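PDB 4B7H: catalase from Corynebacterium glutamicum, which breaks hydrogen peroxide down to water and oxygen at a haem iron, an activity inhibited by nitric oxide, and also binds NADPH. Local coordinates for residues P117-R129 with L193-D207. Residues are numbered along the deposited sequence; the frame is centred on the assembly and turned at random.
Sequences PDTWRDVHGFALR and LMGDRGTPKTSRHQD. With NDP (NADPH dihydro-nicotinamide-adenine-dinucleotide phosphate), chain H.
Arg121 runs out straight through its first two torsions (chi1 179°), then bends at chi3 (-56°), carrying its guanidinium to the backbone carbonyls of Leu193 and Gly195. There Arg121 NH1 donates to Leu193 O at 3.0 Å, in the carbonyl plane (152° at the hydrogen), and more weakly to Gly195 O. An arginine suits the place because its many N-H groups can serve several acceptors: Arg121 NH2 makes a salt bridge to Asp241 and donates to a water that bonds Thr199 OG1, also hydrogen-bonded to Phe239 O. Thr199 CG2 lies over one guanidinium face, Met194 O over the other. A glycine fits at Gly198 because a CB would run into Arg121 NH1 and Leu193 O, and Asp122 N reaches Gly198 O in a weak bond of 3.3 Å. This loop leads into strand 125-132 of the catalase beta-barrel, where Gly125, Phe126 and Ala127 touch the haem; Arg197 lays its guanidinium over the NADPH adenine. A flat ring suits His124: its CD2 packs 3.7 Å from Pro200 CD while NE2 is hydrogen-bonded to a water that donates to both Trp120 O and Gly198 O. Gln206 OE1 approaches His124 CB at 3.5 Å, and the Phe126 ring turns its edge to Gln206 O.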
loop_
_atom_site.group_PDB
_atom_site.type_symbol
_atom_site.label_atom_id
_atom_site.label_comp_id
_atom_site.label_asym_id
_atom_site.label_seq_id
_atom_site.Cartn_x
_atom_site.Cartn_y
_atom_site.Cartn_z
ATOM N N PRO A 117 -0.374 -27.767 -1.371
ATOM C CA PRO A 117 -0.971 -28.742 -2.298
ATOM C C PRO A 117 -2.485 -28.629 -2.498
ATOM O O PRO A 117 -3.246 -28.408 -1.545
ATOM C CB PRO A 117 -0.645 -30.093 -1.641
ATOM C CG PRO A 117 0.502 -29.810 -0.737
ATOM C CD PRO A 117 0.245 -28.432 -0.215
ATOM N N ASP A 118 -2.916 -28.854 -3.739
ATOM C CA ASP A 118 -4.329 -28.897 -4.075
ATOM C C ASP A 118 -5.059 -30.030 -3.355
ATOM O O ASP A 118 -6.276 -29.956 -3.166
ATOM C CB ASP A 118 -4.505 -29.141 -5.574
ATOM C CG ASP A 118 -4.062 -27.969 -6.443
ATOM O OD1 ASP A 118 -3.941 -26.821 -5.962
ATOM O OD2 ASP A 118 -3.866 -28.209 -7.647
ATOM N N THR A 119 -4.337 -31.085 -2.974
ATOM C CA THR A 119 -5.000 -32.286 -2.454
ATOM C C THR A 119 -4.808 -32.537 -0.955
ATOM O O THR A 119 -4.994 -33.663 -0.475
ATOM C CB THR A 119 -4.649 -33.560 -3.270
ATOM O OG1 THR A 119 -3.239 -33.807 -3.210
ATOM C CG2 THR A 119 -5.052 -33.385 -4.723
ATOM N N TRP A 120 -4.453 -31.497 -0.205
ATOM C CA TRP A 120 -4.653 -31.554 1.238
ATOM C C TRP A 120 -6.155 -31.744 1.470
ATOM O O TRP A 120 -6.965 -31.215 0.708
ATOM C CB TRP A 120 -4.223 -30.246 1.907
ATOM C CG TRP A 120 -2.768 -30.138 2.210
ATOM C CD1 TRP A 120 -1.807 -31.080 1.982
ATOM C CD2 TRP A 120 -2.105 -29.021 2.811
ATOM N NE1 TRP A 120 -0.587 -30.618 2.406
ATOM C CE2 TRP A 120 -0.739 -29.351 2.909
ATOM C CE3 TRP A 120 -2.533 -27.769 3.261
ATOM C CZ2 TRP A 120 0.206 -28.475 3.450
ATOM C CZ3 TRP A 120 -1.591 -26.896 3.797
ATOM C CH2 TRP A 120 -0.239 -27.255 3.887
ATOM N N ARG A 121 -6.532 -32.489 2.510
ATOM C CA ARG A 121 -7.943 -32.569 2.901
ATOM C C ARG A 121 -8.439 -31.168 3.235
ATOM O O ARG A 121 -7.837 -30.461 4.048
ATOM C CB ARG A 121 -8.166 -33.500 4.101
ATOM C CG ARG A 121 -9.648 -33.564 4.524
ATOM C CD ARG A 121 -9.932 -34.516 5.694
ATOM N NE ARG A 121 -9.447 -35.852 5.365
ATOM C CZ ARG A 121 -10.085 -36.720 4.582
ATOM N NH1 ARG A 121 -11.290 -36.442 4.094
ATOM N NH2 ARG A 121 -9.528 -37.896 4.315
ATOM N N ASP A 122 -9.525 -30.759 2.593
ATOM C CA ASP A 122 -10.048 -29.416 2.781
ATOM C C ASP A 122 -11.353 -29.295 2.032
ATOM O O ASP A 122 -11.632 -30.082 1.120
ATOM C CB ASP A 122 -9.073 -28.375 2.213
ATOM C CG ASP A 122 -9.034 -27.095 3.027
ATOM O OD1 ASP A 122 -9.902 -26.906 3.917
ATOM O OD2 ASP A 122 -8.126 -26.267 2.776
ATOM N N VAL A 123 -12.142 -28.294 2.403
ATOM C CA VAL A 123 -13.222 -27.817 1.555
ATOM C C VAL A 123 -12.576 -27.288 0.269
ATOM O O VAL A 123 -11.438 -26.780 0.305
ATOM C CB VAL A 123 -13.999 -26.678 2.264
ATOM C CG1 VAL A 123 -14.968 -25.990 1.316
ATOM C CG2 VAL A 123 -14.726 -27.207 3.502
ATOM N N HIS A 124 -13.274 -27.408 -0.861
ATOM C CA HIS A 124 -12.833 -26.728 -2.073
ATOM C C HIS A 124 -13.795 -25.645 -2.501
ATOM O O HIS A 124 -15.011 -25.856 -2.593
ATOM C CB HIS A 124 -12.594 -27.707 -3.217
ATOM C CG HIS A 124 -11.439 -28.614 -2.967
ATOM N ND1 HIS A 124 -10.182 -28.376 -3.476
ATOM C CD2 HIS A 124 -11.336 -29.726 -2.203
ATOM C CE1 HIS A 124 -9.360 -29.325 -3.062
ATOM N NE2 HIS A 124 -10.038 -30.159 -2.292
ATOM N N GLY A 125 -13.236 -24.474 -2.772
ATOM C CA GLY A 125 -14.009 -23.364 -3.287
ATOM C C GLY A 125 -14.484 -23.631 -4.699
ATOM O O GLY A 125 -13.808 -24.301 -5.481
ATOM N N PHE A 126 -15.645 -23.074 -5.027
ATOM C CA PHE A 126 -16.309 -23.295 -6.304
ATOM C C PHE A 126 -16.989 -21.959 -6.617
ATOM O O PHE A 126 -18.182 -21.769 -6.360
ATOM C CB PHE A 126 -17.332 -24.428 -6.139
ATOM C CG PHE A 126 -17.798 -25.056 -7.429
ATOM C CD1 PHE A 126 -18.546 -24.332 -8.342
ATOM C CD2 PHE A 126 -17.529 -26.393 -7.700
ATOM C CE1 PHE A 126 -18.993 -24.925 -9.526
ATOM C CE2 PHE A 126 -17.987 -26.998 -8.879
ATOM C CZ PHE A 126 -18.717 -26.261 -9.789
ATOM N N ALA A 127 -16.213 -21.024 -7.162
ATOM C CA ALA A 127 -16.629 -19.629 -7.247
ATOM C C ALA A 127 -16.838 -19.168 -8.679
ATOM O O ALA A 127 -15.883 -19.079 -9.459
ATOM C CB ALA A 127 -15.607 -18.744 -6.546
ATOM N N LEU A 128 -18.085 -18.838 -9.002
ATOM C CA LEU A 128 -18.486 -18.494 -10.364
ATOM C C LEU A 128 -18.773 -17.014 -10.517
ATOM O O LEU A 128 -19.355 -16.402 -9.623
ATOM C CB LEU A 128 -19.766 -19.250 -10.713
ATOM C CG LEU A 128 -19.606 -20.762 -10.825
ATOM C CD1 LEU A 128 -20.918 -21.443 -10.504
ATOM C CD2 LEU A 128 -19.125 -21.127 -12.226
ATOM N N ARG A 129 -18.374 -16.449 -11.659
ATOM C CA ARG A 129 -18.850 -15.139 -12.096
ATOM C C ARG A 129 -19.596 -15.297 -13.404
ATOM O O ARG A 129 -19.084 -15.919 -14.339
ATOM C CB ARG A 129 -17.690 -14.171 -12.352
ATOM C CG ARG A 129 -18.116 -12.951 -13.194
ATOM C CD ARG A 129 -17.118 -11.812 -13.040
ATOM N NE ARG A 129 -17.050 -11.432 -11.635
ATOM C CZ ARG A 129 -16.011 -10.841 -11.054
ATOM N NH1 ARG A 129 -14.937 -10.522 -11.769
ATOM N NH2 ARG A 129 -16.051 -10.572 -9.754
ATOM N N LEU A 193 -16.559 -33.072 5.536
ATOM C CA LEU A 193 -15.135 -32.877 5.262
ATOM C C LEU A 193 -14.307 -34.144 5.504
ATOM O O LEU A 193 -13.358 -34.444 4.768
ATOM C CB LEU A 193 -14.591 -31.743 6.136
ATOM C CG LEU A 193 -13.074 -31.533 6.145
ATOM C CD1 LEU A 193 -12.553 -31.051 4.787
ATOM C CD2 LEU A 193 -12.673 -30.578 7.267
ATOM N N MET A 194 -14.651 -34.876 6.560
ATOM C CA MET A 194 -13.851 -36.025 6.963
ATOM C C MET A 194 -14.194 -37.280 6.159
ATOM O O MET A 194 -13.517 -38.302 6.275
ATOM C CB MET A 194 -14.011 -36.273 8.465
ATOM C CG MET A 194 -13.345 -35.202 9.316
ATOM S SD MET A 194 -11.552 -35.302 9.226
ATOM C CE MET A 194 -11.105 -33.628 9.687
ATOM N N GLY A 195 -15.235 -37.200 5.335
ATOM C CA GLY A 195 -15.616 -38.312 4.479
ATOM C C GLY A 195 -14.864 -38.278 3.159
ATOM O O GLY A 195 -13.874 -37.544 3.012
ATOM N N ASP A 196 -15.326 -39.067 2.195
ATOM C CA ASP A 196 -14.638 -39.173 0.915
ATOM C C ASP A 196 -14.514 -37.814 0.235
ATOM O O ASP A 196 -13.518 -37.541 -0.438
ATOM C CB ASP A 196 -15.377 -40.121 -0.033
ATOM C CG ASP A 196 -15.361 -41.569 0.425
ATOM O OD1 ASP A 196 -14.596 -41.934 1.341
ATOM O OD2 ASP A 196 -16.110 -42.360 -0.171
ATOM N N ARG A 197 -15.530 -36.967 0.405
ATOM C CA ARG A 197 -15.580 -35.690 -0.316
ATOM C C ARG A 197 -14.572 -34.648 0.164
ATOM O O ARG A 197 -14.397 -33.609 -0.474
ATOM C CB ARG A 197 -16.996 -35.110 -0.319
ATOM C CG ARG A 197 -17.980 -35.984 -1.057
ATOM C CD ARG A 197 -19.310 -35.310 -1.225
ATOM N NE ARG A 197 -20.227 -36.185 -1.936
ATOM C CZ ARG A 197 -21.424 -35.805 -2.360
ATOM N NH1 ARG A 197 -21.842 -34.563 -2.146
ATOM N NH2 ARG A 197 -22.194 -36.667 -2.999
ATOM N N GLY A 198 -13.905 -34.926 1.279
ATOM C CA GLY A 198 -12.809 -34.079 1.715
ATOM C C GLY A 198 -11.628 -34.124 0.766
ATOM O O GLY A 198 -10.784 -33.228 0.799
ATOM N N THR A 199 -11.568 -35.159 -0.076
ATOM C CA THR A 199 -10.458 -35.329 -1.007
ATOM C C THR A 199 -10.901 -35.677 -2.432
ATOM O O THR A 199 -10.573 -36.748 -2.938
ATOM C CB THR A 199 -9.446 -36.395 -0.499
ATOM O OG1 THR A 199 -10.133 -37.622 -0.207
ATOM C CG2 THR A 199 -8.745 -35.921 0.768
ATOM N N PRO A 200 -11.613 -34.753 -3.099
ATOM C CA PRO A 200 -11.980 -34.999 -4.497
ATOM C C PRO A 200 -10.718 -35.047 -5.360
ATOM O O PRO A 200 -9.773 -34.303 -5.078
ATOM C CB PRO A 200 -12.816 -33.768 -4.876
ATOM C CG PRO A 200 -12.969 -32.944 -3.622
ATOM C CD PRO A 200 -11.882 -33.364 -2.689
ATOM N N LYS A 201 -10.693 -35.879 -6.396
ATOM C CA LYS A 201 -9.475 -36.013 -7.193
ATOM C C LYS A 201 -9.154 -34.744 -7.981
ATOM O O LYS A 201 -7.985 -34.358 -8.092
ATOM C CB LYS A 201 -9.552 -37.207 -8.147
ATOM C CG LYS A 201 -9.598 -38.549 -7.443
ATOM C CD LYS A 201 -9.479 -39.696 -8.433
ATOM C CE LYS A 201 -9.572 -41.036 -7.713
ATOM N NZ LYS A 201 -9.257 -42.182 -8.607
ATOM N N THR A 202 -10.182 -34.116 -8.548
ATOM C CA THR A 202 -9.986 -32.959 -9.412
ATOM C C THR A 202 -11.042 -31.903 -9.127
ATOM O O THR A 202 -11.988 -32.130 -8.356
ATOM C CB THR A 202 -10.105 -33.323 -10.914
ATOM O OG1 THR A 202 -11.488 -33.482 -11.251
ATOM C CG2 THR A 202 -9.342 -34.605 -11.257
ATOM N N SER A 203 -10.892 -30.752 -9.769
ATOM C CA SER A 203 -11.925 -29.727 -9.714
ATOM C C SER A 203 -13.151 -30.090 -10.533
ATOM O O SER A 203 -14.237 -29.551 -10.297
ATOM C CB SER A 203 -11.379 -28.403 -10.228
ATOM O OG SER A 203 -10.315 -27.954 -9.426
ATOM N N ARG A 204 -12.972 -30.975 -11.516
ATOM C CA ARG A 204 -14.048 -31.362 -12.424
ATOM C C ARG A 204 -14.949 -32.439 -11.832
ATOM O O ARG A 204 -16.103 -32.591 -12.253
ATOM C CB ARG A 204 -13.464 -31.869 -13.745
ATOM C CG ARG A 204 -12.501 -30.883 -14.411
ATOM C CD ARG A 204 -11.922 -31.449 -15.706
ATOM N NE ARG A 204 -10.978 -32.533 -15.451
ATOM C CZ ARG A 204 -11.077 -33.763 -15.940
ATOM N NH1 ARG A 204 -12.086 -34.101 -16.738
ATOM N NH2 ARG A 204 -10.152 -34.660 -15.629
ATOM N N HIS A 205 -14.416 -33.181 -10.864
ATOM C CA HIS A 205 -15.108 -34.324 -10.280
ATOM C C HIS A 205 -15.674 -34.032 -8.892
ATOM O O HIS A 205 -15.494 -34.812 -7.948
ATOM C CB HIS A 205 -14.162 -35.525 -10.237
ATOM C CG HIS A 205 -13.785 -36.037 -11.594
ATOM N ND1 HIS A 205 -12.701 -35.562 -12.302
ATOM C CD2 HIS A 205 -14.371 -36.968 -12.386
ATOM C CE1 HIS A 205 -12.623 -36.191 -13.462
ATOM N NE2 HIS A 205 -13.627 -37.046 -13.540
ATOM N N GLN A 206 -16.357 -32.896 -8.784
ATOM C CA GLN A 206 -17.033 -32.498 -7.553
ATOM C C GLN A 206 -18.225 -31.645 -7.941
ATOM O O GLN A 206 -18.205 -30.971 -8.980
ATOM C CB GLN A 206 -16.092 -31.684 -6.652
ATOM C CG GLN A 206 -15.749 -30.322 -7.247
ATOM C CD GLN A 206 -14.652 -29.593 -6.515
ATOM O OE1 GLN A 206 -14.266 -29.954 -5.395
ATOM N NE2 GLN A 206 -14.127 -28.555 -7.156
ATOM N N ASP A 207 -19.274 -31.689 -7.127
ATOM C CA ASP A 207 -20.372 -30.743 -7.267
ATOM C C ASP A 207 -19.955 -29.382 -6.727
ATOM O O ASP A 207 -18.989 -29.267 -5.959
ATOM C CB ASP A 207 -21.585 -31.175 -6.443
ATOM C CG ASP A 207 -22.324 -32.369 -7.020
ATOM O OD1 ASP A 207 -22.215 -32.646 -8.238
ATOM O OD2 ASP A 207 -23.057 -33.006 -6.227
HETATM P PA NDP H . -30.967 -37.348 0.019
HETATM O O1A NDP H . -30.864 -38.829 0.020
HETATM O O2A NDP H . -32.047 -36.844 -0.875
HETATM O O5B NDP H . -29.553 -36.751 -0.441
HETATM C C5B NDP H . -28.360 -37.219 0.140
HETATM C C4B NDP H . -27.232 -36.406 -0.472
HETATM O O4B NDP H . -26.000 -36.812 0.106
HETATM C C3B NDP H . -27.144 -36.632 -1.983
HETATM O O3B NDP H . -26.931 -35.397 -2.641
HETATM C C2B NDP H . -25.943 -37.552 -2.099
HETATM O O2B NDP H . -25.278 -37.529 -3.348
HETATM C C1B NDP H . -25.093 -37.043 -0.944
HETATM N N9A NDP H . -23.964 -37.934 -0.612
HETATM C C8A NDP H . -23.776 -39.232 -1.016
HETATM N N7A NDP H . -22.601 -39.678 -0.516
HETATM C C5A NDP H . -22.030 -38.678 0.201
HETATM C C6A NDP H . -20.836 -38.597 0.916
HETATM N N6A NDP H . -19.869 -39.491 0.709
HETATM N N1A NDP H . -20.524 -37.425 1.566
HETATM C C2A NDP H . -21.375 -36.341 1.500
HETATM N N3A NDP H . -22.555 -36.426 0.787
HETATM C C4A NDP H . -22.876 -37.577 0.146
HETATM O O3 NDP H . -31.159 -36.857 1.550
HETATM P PN NDP H . -31.310 -35.318 2.023
HETATM O O1N NDP H . -31.264 -34.397 0.853
HETATM O O2N NDP H . -32.455 -35.288 2.964
HETATM O O5D NDP H . -29.982 -35.077 2.900
HETATM C C5D NDP H . -29.514 -36.087 3.774
HETATM C C4D NDP H . -28.096 -35.763 4.200
HETATM O O4D NDP H . -27.267 -35.765 3.056
HETATM C C3D NDP H . -28.002 -34.371 4.805
HETATM O O3D NDP H . -28.160 -34.407 6.216
HETATM C C2D NDP H . -26.625 -33.904 4.366
HETATM O O2D NDP H . -25.683 -34.238 5.347
HETATM C C1D NDP H . -26.300 -34.724 3.121
HETATM N N1N NDP H . -26.348 -33.902 1.893
HETATM C C2N NDP H . -27.422 -33.084 1.690
HETATM C C3N NDP H . -27.543 -32.287 0.563
HETATM C C7N NDP H . -28.749 -31.413 0.445
HETATM O O7N NDP H . -28.638 -30.215 -0.266
HETATM N N7N NDP H . -29.888 -31.769 1.030
HETATM C C4N NDP H . -26.493 -32.268 -0.528
HETATM C C5N NDP H . -25.360 -33.200 -0.208
HETATM C C6N NDP H . -25.337 -33.957 0.965
HETATM P P2B NDP H . -25.636 -38.611 -4.493
HETATM O O1X NDP H . -25.469 -39.993 -3.896
HETATM O O2X NDP H . -27.063 -38.373 -4.937
HETATM O O3X NDP H . -24.668 -38.379 -5.638
HETATM O O HOH W 1 -8.917 -32.198 -0.906
HETATM O O HOH W 2 -10.826 -38.883 2.088
HETATM O O HOH W 3 -13.902 -31.040 0.075
#